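PDB 4ZGS: putative D-lactate dehydrogenase from Chlamydomonas reinhardtii, which probably reduces pyruvate to D-lactate with NADH, as a chloroplast pyruvate reductase of the D-isomer specific 2-hydroxyacid dehydrogenase family. Local coordinates for residues Asp292-Glu297 with Asp318-Thr323; Ala140-Ala145 with Leu331-Thr336; Val83-Asp88 with Leu300-His305. All blocks are in the same frame, centred on the assembly; numbering follows the deposited sequence.

Contact 1: residues Asp292-Glu297 with Asp318-Thr323; sequences DVYENE and DRQFRT. With NAD (nicotinamide-adenine-dinucleotide), chain I.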
loop_
_atom_site.group_PDB
_atom_site.type_symbol
_atom_site.label_atom_id
_atom_site.label_comp_id
_atom_site.label_asym_id
_atom_site.label_seq_id
_atom_site.Cartn_x
_atom_site.Cartn_y
_atom_site.Cartn_z
ATOM N N ASP A 292 8.856 -8.181 16.012
ATOM C CA ASP A 292 10.015 -8.119 15.134
ATOM C C ASP A 292 10.422 -9.546 14.759
ATOM O O ASP A 292 11.355 -9.756 13.992
ATOM C CB ASP A 292 11.174 -7.391 15.824
ATOM C CG ASP A 292 12.287 -7.010 14.859
ATOM O OD1 ASP A 292 11.919 -6.424 13.815
ATOM O OD2 ASP A 292 13.507 -7.304 15.131
ATOM N N VAL A 293 9.726 -10.523 15.332
ATOM C CA VAL A 293 10.119 -11.934 15.235
ATOM C C VAL A 293 8.901 -12.877 15.242
ATOM O O VAL A 293 7.853 -12.540 15.811
ATOM C CB VAL A 293 11.079 -12.331 16.412
ATOM C CG1 VAL A 293 12.420 -11.593 16.294
ATOM C CG2 VAL A 293 10.408 -12.082 17.781
ATOM N N TYR A 294 9.054 -14.041 14.614
ATOM C CA TYR A 294 7.990 -15.047 14.462
ATOM C C TYR A 294 8.556 -16.476 14.462
ATOM O O TYR A 294 9.628 -16.694 13.936
ATOM C CB TYR A 294 7.217 -14.776 13.178
ATOM C CG TYR A 294 6.157 -15.788 12.847
ATOM C CD1 TYR A 294 4.889 -15.714 13.405
ATOM C CD2 TYR A 294 6.431 -16.828 11.965
ATOM C CE1 TYR A 294 3.912 -16.645 13.091
ATOM C CE2 TYR A 294 5.469 -17.766 11.643
ATOM C CZ TYR A 294 4.208 -17.668 12.211
ATOM O OH TYR A 294 3.248 -18.594 11.890
ATOM N N GLU A 295 7.804 -17.456 14.956
ATOM C CA GLU A 295 8.345 -18.778 15.313
ATOM C C GLU A 295 9.179 -19.573 14.290
ATOM O O GLU A 295 10.184 -20.167 14.687
ATOM C CB GLU A 295 7.187 -19.677 15.724
ATOM C CG GLU A 295 7.597 -21.022 16.271
ATOM C CD GLU A 295 6.402 -21.943 16.427
ATOM O OE1 GLU A 295 5.261 -21.469 16.229
ATOM O OE2 GLU A 295 6.601 -23.139 16.732
ATOM N N ASN A 296 8.796 -19.642 13.019
ATOM C CA ASN A 296 9.721 -20.257 12.047
ATOM C C ASN A 296 10.193 -19.176 11.094
ATOM O O ASN A 296 9.486 -18.774 10.194
ATOM C CB ASN A 296 9.089 -21.444 11.290
ATOM C CG ASN A 296 10.126 -22.251 10.444
ATOM O OD1 ASN A 296 11.212 -21.763 10.118
ATOM N ND2 ASN A 296 9.790 -23.504 10.130
ATOM N N GLU A 297 11.410 -18.708 11.296
ATOM C CA GLU A 297 11.920 -17.629 10.474
ATOM C C GLU A 297 12.773 -18.102 9.317
ATOM O O GLU A 297 13.065 -17.312 8.423
ATOM C CB GLU A 297 12.780 -16.700 11.335
ATOM C CG GLU A 297 12.024 -15.955 12.399
ATOM C CD GLU A 297 12.942 -15.204 13.337
ATOM O OE1 GLU A 297 14.176 -15.327 13.188
ATOM O OE2 GLU A 297 12.426 -14.488 14.219
ATOM N N ASP A 318 3.579 -19.485 4.057
ATOM C CA ASP A 318 3.223 -19.677 5.466
ATOM C C ASP A 318 1.831 -19.096 5.639
ATOM O O ASP A 318 1.646 -17.895 5.630
ATOM C CB ASP A 318 4.235 -18.988 6.378
ATOM C CG ASP A 318 4.042 -19.322 7.853
ATOM O OD1 ASP A 318 2.894 -19.490 8.315
ATOM O OD2 ASP A 318 5.062 -19.400 8.565
ATOM N N ARG A 319 0.837 -19.952 5.744
ATOM C CA ARG A 319 -0.519 -19.446 5.687
ATOM C C ARG A 319 -0.827 -18.709 6.978
ATOM O O ARG A 319 -1.474 -17.664 6.966
ATOM C CB ARG A 319 -1.545 -20.551 5.429
ATOM C CG ARG A 319 -2.951 -19.975 5.273
ATOM C CD ARG A 319 -3.997 -21.083 5.293
ATOM N NE ARG A 319 -3.752 -22.053 4.235
ATOM C CZ ARG A 319 -4.418 -23.188 4.113
ATOM N NH1 ARG A 319 -5.380 -23.478 4.980
ATOM N NH2 ARG A 319 -4.116 -24.027 3.138
ATOM N N GLN A 320 -0.373 -19.257 8.097
ATOM C CA GLN A 320 -0.708 -18.628 9.363
ATOM C C GLN A 320 0.025 -17.296 9.593
ATOM O O GLN A 320 -0.600 -16.352 10.085
ATOM C CB GLN A 320 -0.514 -19.614 10.514
ATOM C CG GLN A 320 0.766 -19.566 11.275
ATOM C CD GLN A 320 0.639 -20.337 12.579
ATOM O OE1 GLN A 320 -0.471 -20.540 13.077
ATOM N NE2 GLN A 320 1.759 -20.817 13.106
ATOM N N PHE A 321 1.274 -17.157 9.157
ATOM C CA PHE A 321 1.919 -15.837 9.188
ATOM C C PHE A 321 1.175 -14.805 8.305
ATOM O O PHE A 321 0.868 -13.689 8.749
ATOM C CB PHE A 321 3.377 -15.939 8.745
ATOM C CG PHE A 321 4.147 -14.634 8.821
ATOM C CD1 PHE A 321 4.380 -13.997 10.043
ATOM C CD2 PHE A 321 4.654 -14.048 7.666
ATOM C CE1 PHE A 321 5.121 -12.803 10.119
ATOM C CE2 PHE A 321 5.376 -12.840 7.734
ATOM C CZ PHE A 321 5.608 -12.221 8.973
ATOM N N ARG A 322 0.866 -15.175 7.069
ATOM C CA ARG A 322 0.182 -14.247 6.151
ATOM C C ARG A 322 -1.198 -13.827 6.703
ATOM O O ARG A 322 -1.646 -12.676 6.559
ATOM C CB ARG A 322 0.053 -14.886 4.746
ATOM C CG ARG A 322 1.406 -15.230 4.043
ATOM C CD ARG A 322 2.249 -13.959 3.873
ATOM N NE ARG A 322 1.628 -13.010 2.948
ATOM C CZ ARG A 322 2.008 -11.740 2.790
ATOM N NH1 ARG A 322 3.006 -11.223 3.511
ATOM N NH2 ARG A 322 1.366 -10.971 1.923
ATOM N N THR A 323 -1.857 -14.773 7.352
ATOM C CA THR A 323 -3.113 -14.507 8.014
ATOM C C THR A 323 -2.908 -13.491 9.147
ATOM O O THR A 323 -3.670 -12.532 9.283
ATOM C CB THR A 323 -3.723 -15.826 8.548
ATOM O OG1 THR A 323 -4.048 -16.665 7.435
ATOM C CG2 THR A 323 -4.988 -15.583 9.370
HETATM P PA NAD I . 20.804 -10.813 28.257
HETATM O O1A NAD I . 21.536 -11.999 28.758
HETATM O O2A NAD I . 21.511 -9.744 29.006
HETATM O O5B NAD I . 19.242 -10.872 28.614
HETATM C C5B NAD I . 18.579 -12.099 28.912
HETATM C C4B NAD I . 18.035 -12.092 30.306
HETATM O O4B NAD I . 16.850 -13.005 30.421
HETATM C C3B NAD I . 19.040 -12.561 31.295
HETATM O O3B NAD I . 19.193 -11.613 32.389
HETATM C C2B NAD I . 18.542 -13.822 31.834
HETATM O O2B NAD I . 18.932 -13.956 33.227
HETATM C C1B NAD I . 17.070 -13.743 31.707
HETATM N N9A NAD I . 16.421 -14.990 31.759
HETATM C C8A NAD I . 17.022 -16.280 31.666
HETATM N N7A NAD I . 16.037 -17.275 31.781
HETATM C C5A NAD I . 14.836 -16.620 31.952
HETATM C C6A NAD I . 13.470 -17.003 32.128
HETATM N N6A NAD I . 13.090 -18.368 32.156
HETATM N N1A NAD I . 12.605 -16.102 32.258
HETATM C C2A NAD I . 12.779 -14.892 32.256
HETATM N N3A NAD I . 13.944 -14.362 32.110
HETATM C C4A NAD I . 15.083 -15.167 31.945
HETATM O O3 NAD I . 21.013 -10.612 26.679
HETATM P PN NAD I . 20.399 -9.404 25.829
HETATM O O1N NAD I . 21.448 -8.531 25.249
HETATM O O2N NAD I . 19.650 -8.462 26.696
HETATM O O5D NAD I . 19.436 -9.986 24.695
HETATM C C5D NAD I . 19.855 -11.012 23.788
HETATM C C4D NAD I . 18.648 -11.354 22.997
HETATM O O4D NAD I . 18.369 -10.298 21.998
HETATM C C3D NAD I . 18.804 -12.581 22.204
HETATM O O3D NAD I . 18.628 -13.765 23.025
HETATM C C2D NAD I . 17.730 -12.446 21.223
HETATM O O2D NAD I . 16.507 -12.969 21.798
HETATM C C1D NAD I . 17.578 -10.993 20.959
HETATM N N1N NAD I . 18.027 -10.667 19.663
HETATM C C2N NAD I . 17.230 -9.856 18.821
HETATM C C3N NAD I . 17.660 -9.544 17.532
HETATM C C7N NAD I . 16.795 -8.673 16.625
HETATM O O7N NAD I . 15.580 -8.744 16.682
HETATM N N7N NAD I . 17.393 -7.787 15.692
HETATM C C4N NAD I . 18.893 -10.040 17.069
HETATM C C5N NAD I . 19.688 -10.852 17.902
HETATM C C6N NAD I . 19.262 -11.162 19.189
#

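Contact 2: residues Ala140-Ala145 with Leu331-Thr336; sequences AEHAVA and LVTPHT. With NAD (nicotinamide-adenine-dinucleotide), chain I.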
loop_
_atom_site.group_PDB
_atom_site.type_symbol
_atom_site.label_atom_id
_atom_site.label_comp_id
_atom_site.label_asym_id
_atom_site.label_seq_id
_atom_site.Cartn_x
_atom_site.Cartn_y
_atom_site.Cartn_z
ATOM N N ALA A 140 15.881 -2.206 22.316
ATOM C CA ALA A 140 14.884 -1.691 23.275
ATOM C C ALA A 140 14.115 -0.527 22.659
ATOM O O ALA A 140 12.931 -0.441 22.817
ATOM C CB ALA A 140 15.534 -1.255 24.568
ATOM N N GLU A 141 14.789 0.384 21.970
ATOM C CA GLU A 141 14.073 1.467 21.329
ATOM C C GLU A 141 13.138 0.922 20.207
ATOM O O GLU A 141 12.193 1.585 19.825
ATOM C CB GLU A 141 15.053 2.491 20.763
ATOM C CG GLU A 141 15.839 3.217 21.855
ATOM C CD GLU A 141 16.822 4.251 21.337
ATOM O OE1 GLU A 141 16.909 4.458 20.108
ATOM O OE2 GLU A 141 17.500 4.875 22.177
ATOM N N HIS A 142 13.405 -0.267 19.666
ATOM C CA HIS A 142 12.547 -0.739 18.599
ATOM C C HIS A 142 11.201 -1.231 19.120
ATOM O O HIS A 142 10.156 -0.930 18.546
ATOM C CB HIS A 142 13.232 -1.835 17.795
ATOM C CG HIS A 142 12.510 -2.177 16.537
ATOM N ND1 HIS A 142 12.586 -1.380 15.415
ATOM C CD2 HIS A 142 11.744 -3.241 16.197
ATOM C CE1 HIS A 142 11.868 -1.921 14.449
ATOM N NE2 HIS A 142 11.340 -3.044 14.903
ATOM N N ALA A 143 11.238 -1.992 20.204
ATOM C CA ALA A 143 10.021 -2.405 20.882
ATOM C C ALA A 143 9.180 -1.189 21.309
ATOM O O ALA A 143 7.932 -1.196 21.215
ATOM C CB ALA A 143 10.354 -3.255 22.072
ATOM N N VAL A 144 9.864 -0.149 21.780
ATOM C CA VAL A 144 9.176 1.047 22.237
ATOM C C VAL A 144 8.566 1.707 20.994
ATOM O O VAL A 144 7.496 2.312 21.045
ATOM C CB VAL A 144 10.133 2.018 23.004
ATOM C CG1 VAL A 144 9.398 3.265 23.436
ATOM C CG2 VAL A 144 10.663 1.329 24.228
ATOM N N ALA A 145 9.283 1.613 19.883
ATOM C CA ALA A 145 8.806 2.127 18.599
ATOM C C ALA A 145 7.480 1.459 18.201
ATOM O O ALA A 145 6.519 2.120 17.845
ATOM C CB ALA A 145 9.863 1.900 17.538
ATOM N N LEU A 331 1.206 -5.371 14.040
ATOM C CA LEU A 331 2.272 -4.709 13.300
ATOM C C LEU A 331 3.522 -5.562 13.386
ATOM O O LEU A 331 3.881 -6.028 14.467
ATOM C CB LEU A 331 2.529 -3.296 13.793
ATOM C CG LEU A 331 3.854 -2.646 13.362
ATOM C CD1 LEU A 331 4.234 -2.920 11.951
ATOM C CD2 LEU A 331 3.721 -1.140 13.554
ATOM N N VAL A 332 4.094 -5.865 12.218
ATOM C CA VAL A 332 5.249 -6.748 12.106
ATOM C C VAL A 332 6.375 -6.104 11.319
ATOM O O VAL A 332 6.169 -5.704 10.170
ATOM C CB VAL A 332 4.862 -8.043 11.417
ATOM C CG1 VAL A 332 6.084 -8.876 11.105
ATOM C CG2 VAL A 332 3.911 -8.804 12.298
ATOM N N THR A 333 7.574 -6.087 11.909
ATOM C CA THR A 333 8.802 -5.649 11.219
ATOM C C THR A 333 9.648 -6.877 10.948
ATOM O O THR A 333 9.551 -7.884 11.655
ATOM C CB THR A 333 9.660 -4.655 12.056
ATOM O OG1 THR A 333 9.845 -5.194 13.371
ATOM C CG2 THR A 333 9.020 -3.249 12.147
ATOM N N PRO A 334 10.473 -6.803 9.906
ATOM C CA PRO A 334 11.241 -7.956 9.434
ATOM C C PRO A 334 12.612 -8.067 10.124
ATOM O O PRO A 334 13.640 -7.840 9.489
ATOM C CB PRO A 334 11.369 -7.680 7.931
ATOM C CG PRO A 334 11.447 -6.181 7.860
ATOM C CD PRO A 334 10.598 -5.644 9.006
ATOM N N HIS A 335 12.611 -8.397 11.417
ATOM C CA HIS A 335 13.846 -8.556 12.198
ATOM C C HIS A 335 14.771 -7.336 12.081
ATOM O O HIS A 335 15.954 -7.451 11.770
ATOM C CB HIS A 335 14.581 -9.824 11.751
ATOM C CG HIS A 335 15.405 -10.453 12.833
ATOM N ND1 HIS A 335 15.161 -11.720 13.317
ATOM C CD2 HIS A 335 16.465 -9.982 13.534
ATOM C CE1 HIS A 335 16.037 -12.007 14.262
ATOM N NE2 HIS A 335 16.839 -10.969 14.413
ATOM N N THR A 336 14.210 -6.151 12.227
ATOM C CA THR A 336 15.004 -4.937 12.135
ATOM C C THR A 336 15.359 -4.277 13.484
ATOM O O THR A 336 15.942 -3.200 13.487
ATOM C CB THR A 336 14.288 -3.906 11.259
ATOM O OG1 THR A 336 13.028 -3.569 11.865
ATOM C CG2 THR A 336 14.025 -4.486 9.885
HETATM P PA NAD I . 20.804 -10.813 28.257
HETATM O O1A NAD I . 21.536 -11.999 28.758
HETATM O O2A NAD I . 21.511 -9.744 29.006
HETATM O O5B NAD I . 19.242 -10.872 28.614
HETATM C C5B NAD I . 18.579 -12.099 28.912
HETATM C C4B NAD I . 18.035 -12.092 30.306
HETATM O O4B NAD I . 16.850 -13.005 30.421
HETATM C C3B NAD I . 19.040 -12.561 31.295
HETATM O O3B NAD I . 19.193 -11.613 32.389
HETATM C C2B NAD I . 18.542 -13.822 31.834
HETATM O O2B NAD I . 18.932 -13.956 33.227
HETATM C C1B NAD I . 17.070 -13.743 31.707
HETATM N N9A NAD I . 16.421 -14.990 31.759
HETATM C C8A NAD I . 17.022 -16.280 31.666
HETATM N N7A NAD I . 16.037 -17.275 31.781
HETATM C C5A NAD I . 14.836 -16.620 31.952
HETATM C C6A NAD I . 13.470 -17.003 32.128
HETATM N N6A NAD I . 13.090 -18.368 32.156
HETATM N N1A NAD I . 12.605 -16.102 32.258
HETATM C C2A NAD I . 12.779 -14.892 32.256
HETATM N N3A NAD I . 13.944 -14.362 32.110
HETATM C C4A NAD I . 15.083 -15.167 31.945
HETATM O O3 NAD I . 21.013 -10.612 26.679
HETATM P PN NAD I . 20.399 -9.404 25.829
HETATM O O1N NAD I . 21.448 -8.531 25.249
HETATM O O2N NAD I . 19.650 -8.462 26.696
HETATM O O5D NAD I . 19.436 -9.986 24.695
HETATM C C5D NAD I . 19.855 -11.012 23.788
HETATM C C4D NAD I . 18.648 -11.354 22.997
HETATM O O4D NAD I . 18.369 -10.298 21.998
HETATM C C3D NAD I . 18.804 -12.581 22.204
HETATM O O3D NAD I . 18.628 -13.765 23.025
HETATM C C2D NAD I . 17.730 -12.446 21.223
HETATM O O2D NAD I . 16.507 -12.969 21.798
HETATM C C1D NAD I . 17.578 -10.993 20.959
HETATM N N1N NAD I . 18.027 -10.667 19.663
HETATM C C2N NAD I . 17.230 -9.856 18.821
HETATM C C3N NAD I . 17.660 -9.544 17.532
HETATM C C7N NAD I . 16.795 -8.673 16.625
HETATM O O7N NAD I . 15.580 -8.744 16.682
HETATM N N7N NAD I . 17.393 -7.787 15.692
HETATM C C4N NAD I . 18.893 -10.040 17.069
HETATM C C5N NAD I . 19.688 -10.852 17.902
HETATM C C6N NAD I . 19.262 -11.162 19.189
#

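Contact 3: residues Val83-Asp88 with Leu300-His305; sequences VLFVND and LFFVDH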
loop_
_atom_site.group_PDB
_atom_site.type_symbol
_atom_site.label_atom_id
_atom_site.label_comp_id
_atom_site.label_asym_id
_atom_site.label_seq_id
_atom_site.Cartn_x
_atom_site.Cartn_y
_atom_site.Cartn_z
ATOM N N VAL A 83 33.165 -13.808 5.476
ATOM C CA VAL A 83 32.223 -13.121 6.341
ATOM C C VAL A 83 30.782 -13.463 5.972
ATOM O O VAL A 83 30.320 -13.231 4.847
ATOM C CB VAL A 83 32.409 -11.608 6.316
ATOM C CG1 VAL A 83 31.461 -10.976 7.331
ATOM C CG2 VAL A 83 33.845 -11.242 6.664
ATOM N N LEU A 84 30.069 -13.958 6.975
ATOM C CA LEU A 84 28.759 -14.566 6.828
ATOM C C LEU A 84 27.765 -13.911 7.778
ATOM O O LEU A 84 28.141 -13.245 8.739
ATOM C CB LEU A 84 28.829 -16.066 7.147
ATOM C CG LEU A 84 29.386 -17.104 6.179
ATOM C CD1 LEU A 84 30.608 -16.571 5.479
ATOM C CD2 LEU A 84 29.718 -18.377 6.944
ATOM N N PHE A 85 26.488 -14.141 7.512
ATOM C CA PHE A 85 25.402 -13.578 8.279
ATOM C C PHE A 85 24.475 -14.734 8.610
ATOM O O PHE A 85 24.744 -15.878 8.217
ATOM C CB PHE A 85 24.709 -12.454 7.504
ATOM C CG PHE A 85 23.718 -11.664 8.311
ATOM C CD1 PHE A 85 24.055 -11.149 9.563
ATOM C CD2 PHE A 85 22.445 -11.406 7.796
ATOM C CE1 PHE A 85 23.137 -10.416 10.309
ATOM C CE2 PHE A 85 21.526 -10.670 8.521
ATOM C CZ PHE A 85 21.873 -10.168 9.789
ATOM N N VAL A 86 23.416 -14.445 9.362
ATOM C CA VAL A 86 22.531 -15.476 9.883
ATOM C C VAL A 86 21.877 -16.277 8.753
ATOM O O VAL A 86 21.647 -17.475 8.901
ATOM C CB VAL A 86 21.442 -14.854 10.797
ATOM C CG1 VAL A 86 20.534 -13.947 9.992
ATOM C CG2 VAL A 86 20.643 -15.928 11.524
ATOM N N ASN A 87 21.566 -15.613 7.641
ATOM C CA ASN A 87 20.909 -16.253 6.491
ATOM C C ASN A 87 21.801 -17.119 5.578
ATOM O O ASN A 87 21.297 -17.737 4.652
ATOM C CB ASN A 87 20.200 -15.201 5.622
ATOM C CG ASN A 87 21.160 -14.176 5.020
ATOM O OD1 ASN A 87 22.309 -14.028 5.455
ATOM N ND2 ASN A 87 20.681 -13.464 3.998
ATOM N N ASP A 88 23.122 -17.065 5.757
ATOM C CA ASP A 88 24.096 -17.824 4.934
ATOM C C ASP A 88 24.221 -19.301 5.319
ATOM O O ASP A 88 24.088 -19.627 6.483
ATOM C CB ASP A 88 25.449 -17.137 5.022
ATOM C CG ASP A 88 25.466 -15.818 4.277
ATOM O OD1 ASP A 88 25.086 -15.783 3.081
ATOM O OD2 ASP A 88 25.798 -14.795 4.920
ATOM N N LEU A 300 12.179 -17.741 5.563
ATOM C CA LEU A 300 11.158 -16.685 5.519
ATOM C C LEU A 300 11.765 -15.273 5.603
ATOM O O LEU A 300 11.550 -14.443 4.717
ATOM C CB LEU A 300 10.129 -16.886 6.635
ATOM C CG LEU A 300 8.894 -15.973 6.654
ATOM C CD1 LEU A 300 8.046 -16.128 5.396
ATOM C CD2 LEU A 300 8.050 -16.169 7.931
ATOM N N PHE A 301 12.460 -14.968 6.690
ATOM C CA PHE A 301 13.026 -13.623 6.846
ATOM C C PHE A 301 14.307 -13.335 6.034
ATOM O O PHE A 301 15.020 -14.237 5.587
ATOM C CB PHE A 301 13.277 -13.319 8.317
ATOM C CG PHE A 301 12.060 -12.848 9.059
ATOM C CD1 PHE A 301 10.906 -13.616 9.099
ATOM C CD2 PHE A 301 12.064 -11.617 9.718
ATOM C CE1 PHE A 301 9.772 -13.167 9.802
ATOM C CE2 PHE A 301 10.942 -11.166 10.423
ATOM C CZ PHE A 301 9.797 -11.943 10.463
ATOM N N PHE A 302 14.576 -12.046 5.862
ATOM C CA PHE A 302 15.728 -11.554 5.108
ATOM C C PHE A 302 15.673 -11.899 3.618
ATOM O O PHE A 302 16.671 -11.806 2.909
ATOM C CB PHE A 302 17.019 -12.131 5.676
ATOM C CG PHE A 302 17.128 -12.079 7.173
ATOM C CD1 PHE A 302 17.329 -10.874 7.828
ATOM C CD2 PHE A 302 17.090 -13.250 7.917
ATOM C CE1 PHE A 302 17.459 -10.836 9.201
ATOM C CE2 PHE A 302 17.232 -13.221 9.291
ATOM C CZ PHE A 302 17.417 -12.014 9.939
ATOM N N VAL A 303 14.486 -12.217 3.137
ATOM C CA VAL A 303 14.272 -12.483 1.729
ATOM C C VAL A 303 13.128 -11.606 1.236
ATOM O O VAL A 303 12.119 -11.448 1.930
ATOM C CB VAL A 303 13.907 -13.936 1.444
ATOM C CG1 VAL A 303 13.551 -14.072 -0.029
ATOM C CG2 VAL A 303 15.038 -14.876 1.817
ATOM N N ASP A 304 13.284 -11.025 0.053
ATOM C CA ASP A 304 12.146 -10.386 -0.561
ATOM C C ASP A 304 11.469 -11.402 -1.468
ATOM O O ASP A 304 11.919 -11.645 -2.571
ATOM C CB ASP A 304 12.570 -9.162 -1.376
ATOM C CG ASP A 304 11.416 -8.577 -2.187
ATOM O OD1 ASP A 304 10.244 -8.957 -1.965
ATOM O OD2 ASP A 304 11.681 -7.754 -3.076
ATOM N N HIS A 305 10.331 -11.917 -1.036
ATOM C CA HIS A 305 9.626 -12.948 -1.800
ATOM C C HIS A 305 8.850 -12.359 -2.977
ATOM O O HIS A 305 8.317 -13.113 -3.771
ATOM C CB HIS A 305 8.674 -13.743 -0.906
ATOM C CG HIS A 305 9.369 -14.433 0.226
ATOM N ND1 HIS A 305 10.060 -15.614 0.068
ATOM C CD2 HIS A 305 9.489 -14.102 1.534
ATOM C CE1 HIS A 305 10.578 -15.984 1.226
ATOM N NE2 HIS A 305 10.241 -15.087 2.133
#

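Contact 1: residues Asp292-Glu297 with Asp318-Thr323
Y294 and F321 meet ring against ring where the loop after strand 286-291 of the Rossmann-type NAD-binding domain reaches the first turn of helix 319-324. The edge of F321 is directed at the face of Y294, with ring centroids 4.9 Å apart and planes at 51°, an inclined edge-to-face pair. F321 CD1 sits over the centre of the tyrosine ring, and it lies 3.8 Å from Y294 CG. Nearer the phenol end, F321 CB adds a CH-pi contact to the same ring, 4.3 Å from its centroid. The Y294 torsion (chi1 176°, CG anti to the backbone N) lays its ring across F321; that of F321 (-177°) sends CD1 over the ring centre, with CB over the same face toward Y294 CZ and CE2. Q320 reaches the hydroxyl with its amide, NE2 to Y294 OH being a weak bond of uncertain geometry. Y166 of the third subunit packs against F321, so this aromatic cluster continues into the tetramer. D318 is the N-cap of the helix: its OD2 approaches Y294 CE2 at 3.5 Å, while its OD1 accepts from F321 N at 3.0 Å, a nearly straight bond met from above the carboxylate plane.

Contact 2: residues Ala140-Ala145 with Leu331-Thr336
H142 and T336 make the closest backbone approach, their CA atoms 8.1 Å apart, where helix 136-151 passes the loop that leaves strand 330-332 through an inverse gamma turn centred on P334. The gap is bridged by the H142 side chain, whose CG stands anti to the backbone N (chi1 -169°) and carries the imidazole to T333. H142 NE2 donates to T333 OG1 over 3.0 Å; the N-H...O angle is 167° and the acceptor lies only 7° out of the ring plane, so the bond meets the ring at its edge. T333 CG2 adds a van der Waals contact, 3.9 Å from H142 CE1. T336 comes from another side: its carbonyl carbon is over one ring face, and its OG1 lies 3.3 Å from H142 CE1. This is the junction between the long helix 136-151 and the last strand of the parallel Rossmann-type sheet, beside the NAD pocket. T333 OG1 is also bonded to D292 OD1, its strongest polar partner, and D292 OD1 accepts from T336 N as well. With an alanine at H142, T333 OG1 would probably lose the imidazole N-H and a gap would open between helix and loop. On the far side of the turn H335 lies against the cofactor, where its NE2 is 3.2 Å from C7N of the NAD carboxamide.

Contact 3: residues Val83-Asp88 with Leu300-His305
F85 and F302 cross at about a right angle, the edge of the F85 ring pointing at the face of the F302 ring. Their centroids are 5.7 Å apart and the planes stand at 73°, which makes a T-shaped (edge-to-face) stack. The nearest atoms are F85 CE2 and F302 CE1, at 4.1 Å, so the pair touches through the outer part of each ring. V86 also runs across F302 at about a right angle, but more closely: its CG1 is 3.5 Å from F302 CE2. Because V86 CG1 lies between the backbone N and the carbonyl carbon (chi1 65°), this methyl also reaches over one face of the F85 ring, in the angle between the two phenylalanine rings. N87 completes the patch with its amide, ND2 lying 4.2 Å from F302 CB.

The three residues are presented by a type I beta turn from F85 to D88, closed by D88 N to F85 O. D88 OD2 turns back to accept from F85 N at 2.8 Å through its anti lone pair. On the partner loop, F302 has a left-handed backbone conformation, and F301 CB covers part of one face of its ring. H305 NE2 ties the loop to itself by donating to L300 O over 3.0 Å.

The contact bridges the cleft between the two domains of this dehydrogenase family, the F302 side chain lying about 7 Å from NAD. The turn follows strand 81-84, central in the five-stranded parallel sheet of one domain, whereas 300-305 connects strand 286-291 of the Rossmann-type NAD-binding domain to helix 310-313, with L168 of the third subunit packing on both F85 and F302.

Overall arrangement
Contact 2 is the buried one, all its touching residues being enclosed, whereas contacts 1 and 3 are partly buried. Their chemistry differs too: contact 2 turns on polar bonding, contacts 1 and 3 mainly on edge-to-face aromatic pairs. Contacts 1 and 2 both involve the loop end of the six-stranded sheet and both touch NAD; D292 of 292-297 joins them through T333 and T336. Contact 3 alone reaches across to the five-stranded sheet, yet its 300-305 segment shares a loop with 292-297, and its F301 packs on P334 of contact 2 and on the D292 carbonyl. F302 meets H335, linking the inter-sheet contact to the cofactor side. The third subunit borders all three.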